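Local coordinates for protein processed glycerol phosphate lipoteichoic acid synthase 2 (Bacillus subtilis, PDB 2W8D) that belongs to the lipoteichoic acid synthase family, having a sulfatase-like fold of the alkaline phosphatase clan, and holds a magnesium ion, at residues A[111-116]-A[407-412]; A[155-160]-A[175-180]; A[348-353]-A[357-362]. All coordinates share one frame; numbering follows the deposited sequence.

Interaction 1: A[111-116]-A[407-412]; sequences TLQSVP and KGFKKV
The irregular C-terminal tail that follows helix 380-397 docks on the sulfatase-family part of the chain here, laying the ring of Phe409 over Gln113 just before helix 115-118. The contact is a CH-pi one: Gln113 CB stands 4.1 Å from the centroid of the Phe409 ring, only 21° off its normal. Gln113 CG covers the same ring nearer its rim, 3.7 Å from Phe409 CE2. A glutamine suits this place because its methylene groups can lie on an aromatic face while the amide serves a polar partner. Beyond CG its chain runs extended, and NE2 bonds to the backbone O of Tyr404, with the amide plane turned 54° against the ring. Phe409 has CG anti to the backbone N (chi1 -163°), which carries the flat ring across to the other segment, where it also touches Ala117 of helix 115-118.

Two oxygens lie at the edge of the ring. Ser114 O is near the ring plane, 4.4 Å from Phe409 CE1. Water 1 sits in that plane as well, and it joins the two backbones: it donates to Leu112 O at 2.7 Å and accepts from Val412 N at 3.0 Å. One water thus bonds to a carbonyl and an amide that both lie in irregular stretches. Ser114 occupies the N-cap position of helix 115-118, but its OG is bonded to Asn93 OD1 instead of capping the helix. The arrangement is tertiary packing in a sulfatase-like domain: a segment with no regular structure, coming after helix 380-397, is joined to the residues leading into helix 115-118 by an aromatic face and a water bridge.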
loop_
_atom_site.group_PDB
_atom_site.type_symbol
_atom_site.label_atom_id
_atom_site.label_comp_id
_atom_site.label_asym_id
_atom_site.label_seq_id
_atom_site.Cartn_x
_atom_site.Cartn_y
_atom_site.Cartn_z
ATOM N N THR A 111 -3.593 20.523 -5.771
ATOM C CA THR A 111 -2.284 20.463 -6.413
ATOM C C THR A 111 -1.405 19.423 -5.698
ATOM O O THR A 111 -1.196 19.481 -4.483
ATOM C CB THR A 111 -1.580 21.848 -6.451
ATOM O OG1 THR A 111 -2.369 22.799 -7.219
ATOM C CG2 THR A 111 -0.167 21.720 -7.051
ATOM N N LEU A 112 -0.907 18.455 -6.456
ATOM C CA LEU A 112 -0.132 17.368 -5.883
ATOM C C LEU A 112 1.295 17.295 -6.428
ATOM O O LEU A 112 1.585 17.773 -7.531
ATOM C CB LEU A 112 -0.866 16.039 -6.097
ATOM C CG LEU A 112 -2.228 15.904 -5.412
ATOM C CD1 LEU A 112 -2.773 14.551 -5.710
ATOM C CD2 LEU A 112 -2.130 16.127 -3.909
ATOM N N GLN A 113 2.185 16.699 -5.638
ATOM C CA GLN A 113 3.570 16.524 -6.056
ATOM C C GLN A 113 3.947 15.066 -5.848
ATOM O O GLN A 113 4.795 14.725 -5.033
ATOM C CB GLN A 113 4.480 17.535 -5.351
ATOM C CG GLN A 113 3.954 18.949 -5.598
ATOM C CD GLN A 113 4.608 20.044 -4.785
ATOM O OE1 GLN A 113 5.051 19.814 -3.680
ATOM N NE2 GLN A 113 4.631 21.267 -5.333
ATOM N N SER A 114 3.277 14.207 -6.602
ATOM C CA SER A 114 3.412 12.757 -6.479
ATOM C C SER A 114 4.749 12.178 -6.944
ATOM O O SER A 114 5.485 12.808 -7.718
ATOM C CB SER A 114 2.328 12.090 -7.313
ATOM O OG SER A 114 1.053 12.566 -6.922
ATOM N N VAL A 115 5.010 10.955 -6.503
ATOM C CA VAL A 115 6.111 10.136 -6.982
ATOM C C VAL A 115 6.130 9.982 -8.513
ATOM O O VAL A 115 7.121 10.319 -9.137
ATOM C CB VAL A 115 6.102 8.767 -6.282
ATOM C CG1 VAL A 115 7.312 7.970 -6.685
ATOM C CG2 VAL A 115 6.089 8.990 -4.758
ATOM N N PRO A 116 5.034 9.514 -9.130
ATOM C CA PRO A 116 5.154 9.482 -10.597
ATOM C C PRO A 116 5.535 10.821 -11.206
ATOM O O PRO A 116 6.208 10.841 -12.233
ATOM C CB PRO A 116 3.767 9.059 -11.083
ATOM C CG PRO A 116 2.876 8.966 -9.828
ATOM C CD PRO A 116 3.758 8.949 -8.641
ATOM N N LYS A 407 12.792 21.553 -5.335
ATOM C CA LYS A 407 13.818 22.001 -6.286
ATOM C C LYS A 407 13.798 21.322 -7.650
ATOM O O LYS A 407 13.950 21.981 -8.683
ATOM C CB LYS A 407 15.240 21.947 -5.685
ATOM C CG LYS A 407 15.909 23.331 -5.445
ATOM C CD LYS A 407 15.557 24.366 -6.532
ATOM C CE LYS A 407 16.542 24.376 -7.721
ATOM N NZ LYS A 407 15.968 25.117 -8.874
ATOM N N GLY A 408 13.633 20.008 -7.666
ATOM C CA GLY A 408 13.672 19.326 -8.946
ATOM C C GLY A 408 12.405 19.668 -9.690
ATOM O O GLY A 408 12.419 19.907 -10.886
ATOM N N PHE A 409 11.330 19.774 -8.922
ATOM C CA PHE A 409 9.973 19.549 -9.392
ATOM C C PHE A 409 9.424 20.500 -10.417
ATOM O O PHE A 409 9.428 21.719 -10.235
ATOM C CB PHE A 409 9.028 19.556 -8.209
ATOM C CG PHE A 409 7.712 18.942 -8.508
ATOM C CD1 PHE A 409 7.583 17.556 -8.552
ATOM C CD2 PHE A 409 6.599 19.740 -8.735
ATOM C CE1 PHE A 409 6.373 16.973 -8.840
ATOM C CE2 PHE A 409 5.365 19.165 -9.015
ATOM C CZ PHE A 409 5.247 17.781 -9.070
ATOM N N LYS A 410 8.879 19.927 -11.473
ATOM C CA LYS A 410 8.086 20.733 -12.374
ATOM C C LYS A 410 6.586 20.414 -12.241
ATOM O O LYS A 410 6.155 19.260 -12.341
ATOM C CB LYS A 410 8.613 20.633 -13.808
ATOM C CG LYS A 410 8.746 19.197 -14.320
ATOM C CD LYS A 410 7.687 18.898 -15.382
ATOM C CE LYS A 410 8.070 19.519 -16.759
ATOM N NZ LYS A 410 7.604 20.931 -16.908
ATOM N N LYS A 411 5.835 21.474 -11.978
ATOM C CA LYS A 411 4.407 21.462 -11.717
ATOM C C LYS A 411 3.629 20.579 -12.681
ATOM O O LYS A 411 3.846 20.628 -13.891
ATOM C CB LYS A 411 3.887 22.907 -11.765
ATOM C CG LYS A 411 2.383 23.068 -11.663
ATOM C CD LYS A 411 2.015 24.541 -11.842
ATOM C CE LYS A 411 0.620 24.746 -12.454
ATOM N NZ LYS A 411 -0.494 24.195 -11.593
ATOM N N VAL A 412 2.719 19.773 -12.139
ATOM C CA VAL A 412 1.854 18.948 -12.975
ATOM C C VAL A 412 0.716 19.739 -13.615
ATOM O O VAL A 412 0.091 20.543 -12.958
ATOM C CB VAL A 412 1.349 17.725 -12.209
ATOM C CG1 VAL A 412 0.200 17.031 -12.946
ATOM C CG2 VAL A 412 2.467 16.793 -12.070
HETATM O O HOH W 1 2.054 19.828 -9.181
#

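Interaction 2: A[155-160]-A[175-180]; sequences AYYDMN and FKESMP
Tyr157 presents the edge of its ring to helix 171-183, with CD1 lying 3.6 Å from Glu177 CB. The two side chains slide past each other in opposite directions, the tyrosine reaching toward the helix while the glutamate reaches back to the loop, and the ring and carboxylate planes are 52° apart. At the far end of the ring, Tyr157 OH donates a hydrogen bond of 2.7 Å to Ser178 OG, which sits in the plane of the ring. Placing CG beside the backbone N (chi1 -56°) swings the tyrosine toward the helix. Serine is well suited to receive it, for a small hydroxyl can take this bond and still bond to the carbonyl O of Phe174 one helical turn earlier, so both buried hydroxyls are satisfied.

The carboxylate of Glu177 serves the main chain of the loop. With the chain extended beyond CG, Glu177 OE1 accepts from Asp158 N at 2.9 Å, with an N-H...O angle of 160° and the donor nearly in line with the C-O bond. Water 2 donates to Glu177 OE1 at 3.0 Å and also to Tyr156 O, so two bonds hold OE1 and limit how the carboxylate can turn. Asp158 meets Glu177 through its CB, 3.6 Å from OE1. Its own carboxylate leads off elsewhere, leaving 5.5 Å between Asp158 OD2 and Glu177 OE1 and probably easing the repulsion of like charges.

The ring of Phe174 also meets that of Tyr157, at an oblique angle, and Phe129 of strand 125-130 touches both Tyr157 and Ser178. Helix 171-183 also packs on helix 219-244, where Phe175 stacks on Phe238 and Lys176 forms a salt bridge with Asp241.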
loop_
_atom_site.group_PDB
_atom_site.type_symbol
_atom_site.label_atom_id
_atom_site.label_comp_id
_atom_site.label_asym_id
_atom_site.label_seq_id
_atom_site.Cartn_x
_atom_site.Cartn_y
_atom_site.Cartn_z
ATOM N N ALA A 155 -11.209 -1.122 -20.464
ATOM C CA ALA A 155 -11.351 -1.030 -21.928
ATOM C C ALA A 155 -10.252 -1.830 -22.655
ATOM O O ALA A 155 -10.420 -2.199 -23.805
ATOM C CB ALA A 155 -11.382 0.439 -22.404
ATOM N N TYR A 156 -9.140 -2.103 -21.980
ATOM C CA TYR A 156 -8.013 -2.768 -22.617
ATOM C C TYR A 156 -7.950 -4.273 -22.358
ATOM O O TYR A 156 -7.021 -4.933 -22.822
ATOM C CB TYR A 156 -6.701 -2.143 -22.171
ATOM C CG TYR A 156 -6.452 -0.760 -22.697
ATOM C CD1 TYR A 156 -5.683 -0.553 -23.853
ATOM C CD2 TYR A 156 -6.960 0.359 -22.026
ATOM C CE1 TYR A 156 -5.447 0.741 -24.339
ATOM C CE2 TYR A 156 -6.732 1.643 -22.502
ATOM C CZ TYR A 156 -5.975 1.829 -23.637
ATOM O OH TYR A 156 -5.778 3.128 -24.075
ATOM N N TYR A 157 -8.927 -4.798 -21.618
ATOM C CA TYR A 157 -9.054 -6.223 -21.362
ATOM C C TYR A 157 -10.305 -6.808 -22.011
ATOM O O TYR A 157 -11.294 -6.117 -22.178
ATOM C CB TYR A 157 -9.036 -6.479 -19.858
ATOM C CG TYR A 157 -7.799 -5.908 -19.198
ATOM C CD1 TYR A 157 -6.658 -6.684 -19.045
ATOM C CD2 TYR A 157 -7.760 -4.574 -18.768
ATOM C CE1 TYR A 157 -5.519 -6.172 -18.475
ATOM C CE2 TYR A 157 -6.616 -4.047 -18.186
ATOM C CZ TYR A 157 -5.501 -4.854 -18.050
ATOM O OH TYR A 157 -4.357 -4.362 -17.494
ATOM N N ASP A 158 -10.221 -8.067 -22.425
ATOM C CA ASP A 158 -11.359 -8.867 -22.880
ATOM C C ASP A 158 -12.305 -9.167 -21.704
ATOM O O ASP A 158 -12.007 -10.012 -20.847
ATOM C CB ASP A 158 -10.824 -10.188 -23.454
ATOM C CG ASP A 158 -11.859 -10.949 -24.281
ATOM O OD1 ASP A 158 -12.980 -10.427 -24.495
ATOM O OD2 ASP A 158 -11.543 -12.079 -24.741
HETATM N N MSE A 159 -13.447 -8.483 -21.663
HETATM C CA MSE A 159 -14.359 -8.575 -20.500
HETATM C C MSE A 159 -15.432 -9.667 -20.659
HETATM O O MSE A 159 -16.598 -9.438 -20.338
HETATM C CB MSE A 159 -15.033 -7.216 -20.202
HETATM C CG MSE A 159 -14.109 -6.082 -19.769
HETATM SE SE MSE A 159 -13.438 -6.221 -17.913
HETATM C CE MSE A 159 -15.107 -5.933 -16.878
ATOM N N ASN A 160 -15.049 -10.849 -21.133
ATOM C CA ASN A 160 -16.033 -11.900 -21.400
ATOM C C ASN A 160 -16.515 -12.697 -20.180
ATOM O O ASN A 160 -15.990 -12.562 -19.076
ATOM C CB ASN A 160 -15.538 -12.841 -22.508
ATOM C CG ASN A 160 -14.300 -13.623 -22.105
ATOM O OD1 ASN A 160 -14.388 -14.618 -21.387
ATOM N ND2 ASN A 160 -13.141 -13.178 -22.573
ATOM N N PHE A 175 -3.533 -10.271 -15.181
ATOM C CA PHE A 175 -2.069 -10.293 -15.291
ATOM C C PHE A 175 -1.497 -10.785 -16.630
ATOM O O PHE A 175 -0.488 -10.248 -17.087
ATOM C CB PHE A 175 -1.430 -11.044 -14.134
ATOM C CG PHE A 175 -1.381 -10.269 -12.859
ATOM C CD1 PHE A 175 -0.734 -9.043 -12.800
ATOM C CD2 PHE A 175 -1.971 -10.784 -11.685
ATOM C CE1 PHE A 175 -0.675 -8.340 -11.603
ATOM C CE2 PHE A 175 -1.904 -10.109 -10.513
ATOM C CZ PHE A 175 -1.280 -8.868 -10.453
ATOM N N LYS A 176 -2.124 -11.777 -17.261
ATOM C CA LYS A 176 -1.679 -12.244 -18.562
ATOM C C LYS A 176 -1.732 -11.143 -19.612
ATOM O O LYS A 176 -0.746 -10.868 -20.292
ATOM C CB LYS A 176 -2.574 -13.388 -19.047
ATOM C CG LYS A 176 -1.895 -14.747 -19.188
ATOM C CD LYS A 176 -0.656 -14.707 -20.072
ATOM C CE LYS A 176 0.120 -16.018 -19.880
ATOM N NZ LYS A 176 0.705 -16.121 -18.512
ATOM N N GLU A 177 -2.918 -10.545 -19.728
ATOM C CA GLU A 177 -3.234 -9.483 -20.681
ATOM C C GLU A 177 -2.437 -8.186 -20.480
ATOM O O GLU A 177 -2.152 -7.470 -21.448
ATOM C CB GLU A 177 -4.747 -9.233 -20.702
ATOM C CG GLU A 177 -5.464 -10.195 -21.667
ATOM C CD GLU A 177 -6.954 -10.347 -21.388
ATOM O OE1 GLU A 177 -7.733 -9.459 -21.788
ATOM O OE2 GLU A 177 -7.348 -11.379 -20.804
ATOM N N SER A 178 -2.043 -7.922 -19.235
ATOM C CA SER A 178 -1.200 -6.770 -18.930
ATOM C C SER A 178 0.238 -6.861 -19.465
ATOM O O SER A 178 0.875 -5.824 -19.658
ATOM C CB SER A 178 -1.169 -6.492 -17.425
ATOM O OG SER A 178 -2.468 -6.240 -16.915
HETATM N N MSE A 179 0.743 -8.072 -19.713
HETATM C CA MSE A 179 2.126 -8.254 -20.194
HETATM C C MSE A 179 2.492 -7.436 -21.439
HETATM O O MSE A 179 3.364 -6.569 -21.340
HETATM C CB MSE A 179 2.520 -9.733 -20.339
HETATM C CG MSE A 179 2.453 -10.541 -19.020
HETATM SE SE MSE A 179 2.972 -9.611 -17.325
HETATM C CE MSE A 179 4.915 -9.520 -17.583
ATOM N N PRO A 180 1.809 -7.658 -22.590
ATOM C CA PRO A 180 2.191 -6.855 -23.778
ATOM C C PRO A 180 1.986 -5.359 -23.574
ATOM O O PRO A 180 2.698 -4.547 -24.139
ATOM C CB PRO A 180 1.266 -7.371 -24.899
ATOM C CG PRO A 180 0.194 -8.165 -24.203
ATOM C CD PRO A 180 0.778 -8.663 -22.907
HETATM O O HOH W 2 -6.216 -7.677 -23.651
#

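Interaction 3: A[348-353]-A[357-362]; sequences NGDFIS and TKISGK
Phe351 and Lys358 cross obliquely, the lysine passing over one face of the ring: its CB is 4.1 Å from the ring centroid, 22° off the normal and displaced toward the rim. Phe351 holds CG between its backbone N and carbonyl carbon (chi1 74°), a rotation that brings the ring alongside the neighbouring strand. Lysine fits because its extended methylene chain can cover an aromatic group and still carry NZ onward to a salt bridge with Asp382 of helix 380-397, a helix that also touches the phenylalanine.

On the other face of the sheet, Ile352 and Thr357 lie side by side and point the same way, with Ile352 CD1 and Thr357 CG2 3.8 Å apart. These two branched residues, at home in strands, form a non-hydrogen-bonded pair of the antiparallel beta hairpin made by strands 351-352 and 356-359. Phe351 and Lys358 are its hydrogen-bonded pair: Lys358 N reaches Phe351 O at 3.0 Å, and Phe351 N meets Lys358 O at 3.2 Å.

Asp350 crosses Ile359 at about a right angle, Asp350 OD2 lying 3.7 Å from Ile359 CD1. Asp350 OD1 accepts from Ser360 N at 3.1 Å, the donor standing 46° above the carboxylate plane, while water 4 links OD1 to Gly361 N. The carboxylate thereby engages the type I' turn from Ile359 to Lys362, in which Ser360 and Gly361 both take positive phi, a region that glycine enters most easily. Asn348 OD1, in turn, accepts from Asp350 N at 2.9 Å, an Asx turn.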
loop_
_atom_site.group_PDB
_atom_site.type_symbol
_atom_site.label_atom_id
_atom_site.label_comp_id
_atom_site.label_asym_id
_atom_site.label_seq_id
_atom_site.Cartn_x
_atom_site.Cartn_y
_atom_site.Cartn_z
ATOM N N ASN A 348 -7.929 7.185 12.325
ATOM C CA ASN A 348 -8.875 7.697 13.291
ATOM C C ASN A 348 -8.181 8.238 14.565
ATOM O O ASN A 348 -8.854 8.616 15.507
ATOM C CB ASN A 348 -9.909 6.631 13.650
ATOM C CG ASN A 348 -9.290 5.477 14.432
ATOM O OD1 ASN A 348 -8.068 5.471 14.687
ATOM N ND2 ASN A 348 -10.118 4.495 14.807
ATOM N N GLY A 349 -6.852 8.281 14.602
ATOM C CA GLY A 349 -6.187 8.824 15.794
ATOM C C GLY A 349 -5.681 7.752 16.764
ATOM O O GLY A 349 -4.835 8.043 17.588
ATOM N N ASP A 350 -6.218 6.523 16.701
ATOM C CA ASP A 350 -5.571 5.381 17.318
ATOM C C ASP A 350 -4.149 5.300 16.757
ATOM O O ASP A 350 -3.788 5.992 15.781
ATOM C CB ASP A 350 -6.334 4.076 17.011
ATOM C CG ASP A 350 -7.755 4.070 17.624
ATOM O OD1 ASP A 350 -8.103 4.991 18.406
ATOM O OD2 ASP A 350 -8.542 3.155 17.324
ATOM N N PHE A 351 -3.327 4.500 17.403
ATOM C CA PHE A 351 -1.987 4.279 16.904
ATOM C C PHE A 351 -1.386 3.015 17.425
ATOM O O PHE A 351 -1.916 2.409 18.347
ATOM C CB PHE A 351 -1.059 5.489 17.134
ATOM C CG PHE A 351 -0.608 5.692 18.558
ATOM C CD1 PHE A 351 0.514 5.029 19.050
ATOM C CD2 PHE A 351 -1.228 6.646 19.375
ATOM C CE1 PHE A 351 0.971 5.257 20.369
ATOM C CE2 PHE A 351 -0.781 6.883 20.682
ATOM C CZ PHE A 351 0.314 6.191 21.175
ATOM N N ILE A 352 -0.282 2.604 16.806
ATOM C CA ILE A 352 0.462 1.467 17.293
ATOM C C ILE A 352 1.933 1.777 17.205
ATOM O O ILE A 352 2.374 2.459 16.286
ATOM C CB ILE A 352 0.105 0.176 16.565
ATOM C CG1 ILE A 352 0.820 -1.011 17.224
ATOM C CG2 ILE A 352 0.492 0.243 15.058
ATOM C CD1 ILE A 352 0.194 -2.324 16.909
ATOM N N SER A 353 2.682 1.299 18.193
ATOM C CA SER A 353 4.132 1.419 18.218
ATOM C C SER A 353 4.715 0.195 18.943
ATOM O O SER A 353 3.970 -0.573 19.538
ATOM C CB SER A 353 4.518 2.693 18.956
ATOM O OG SER A 353 4.551 2.448 20.336
ATOM N N THR A 357 -0.134 0.079 22.029
ATOM C CA THR A 357 -1.270 0.153 21.132
ATOM C C THR A 357 -2.440 0.904 21.782
ATOM O O THR A 357 -2.895 0.562 22.891
ATOM C CB THR A 357 -1.595 -1.170 20.336
ATOM O OG1 THR A 357 -2.978 -1.549 20.456
ATOM C CG2 THR A 357 -0.673 -2.322 20.658
ATOM N N LYS A 358 -2.845 1.990 21.140
ATOM C CA LYS A 358 -3.898 2.838 21.662
ATOM C C LYS A 358 -5.141 2.699 20.821
ATOM O O LYS A 358 -5.103 3.016 19.640
ATOM C CB LYS A 358 -3.480 4.302 21.623
ATOM C CG LYS A 358 -4.320 5.164 22.575
ATOM C CD LYS A 358 -4.466 6.563 22.072
ATOM C CE LYS A 358 -5.117 7.438 23.114
ATOM N NZ LYS A 358 -5.096 8.851 22.659
ATOM N N ILE A 359 -6.245 2.279 21.432
ATOM C CA ILE A 359 -7.514 2.068 20.721
ATOM C C ILE A 359 -8.672 2.682 21.523
ATOM O O ILE A 359 -8.864 2.351 22.701
ATOM C CB ILE A 359 -7.775 0.553 20.468
ATOM C CG1 ILE A 359 -6.592 -0.102 19.757
ATOM C CG2 ILE A 359 -9.059 0.327 19.644
ATOM C CD1 ILE A 359 -6.381 0.347 18.212
ATOM N N SER A 360 -9.422 3.588 20.881
ATOM C CA SER A 360 -10.511 4.361 21.527
ATOM C C SER A 360 -10.119 4.854 22.903
ATOM O O SER A 360 -10.859 4.664 23.868
ATOM C CB SER A 360 -11.817 3.539 21.637
ATOM O OG SER A 360 -11.945 2.699 20.498
ATOM N N GLY A 361 -8.943 5.462 22.996
ATOM C CA GLY A 361 -8.470 6.007 24.272
ATOM C C GLY A 361 -7.930 5.028 25.313
ATOM O O GLY A 361 -7.493 5.447 26.367
ATOM N N LYS A 362 -7.957 3.729 25.048
ATOM C CA LYS A 362 -7.299 2.781 25.941
ATOM C C LYS A 362 -5.878 2.416 25.446
ATOM O O LYS A 362 -5.631 2.296 24.239
ATOM C CB LYS A 362 -8.150 1.523 26.103
ATOM C CG LYS A 362 -9.400 1.743 26.920
ATOM C CD LYS A 362 -10.266 0.480 26.854
ATOM C CE LYS A 362 -11.247 0.361 28.021
ATOM N NZ LYS A 362 -12.304 1.408 27.982
HETATM O O HOH W 3 -10.923 2.982 17.679
HETATM O O HOH W 4 -7.573 6.188 20.716
#

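Overall arrangement
From the N terminus, the chain first passes 111-116, whose partner comes only near the C terminus, so interaction 1 spans a loop of 290 intervening residues. Inside that loop, interaction 2 closes a short excursion between strand 150-152 and helix 171-183, on the flank of the large mixed sheet. Much later, interaction 3 closes a hairpin within the five-stranded antiparallel sheet. The two nested contacts are in series, on opposite sides of the chain's centre, their own centres about 42 Å apart. Interaction 1 finally ties the segment after helix 380-397 to the start of helix 115-118, its centre about 30 Å from that of interaction 2 and about 33 Å from that of interaction 3.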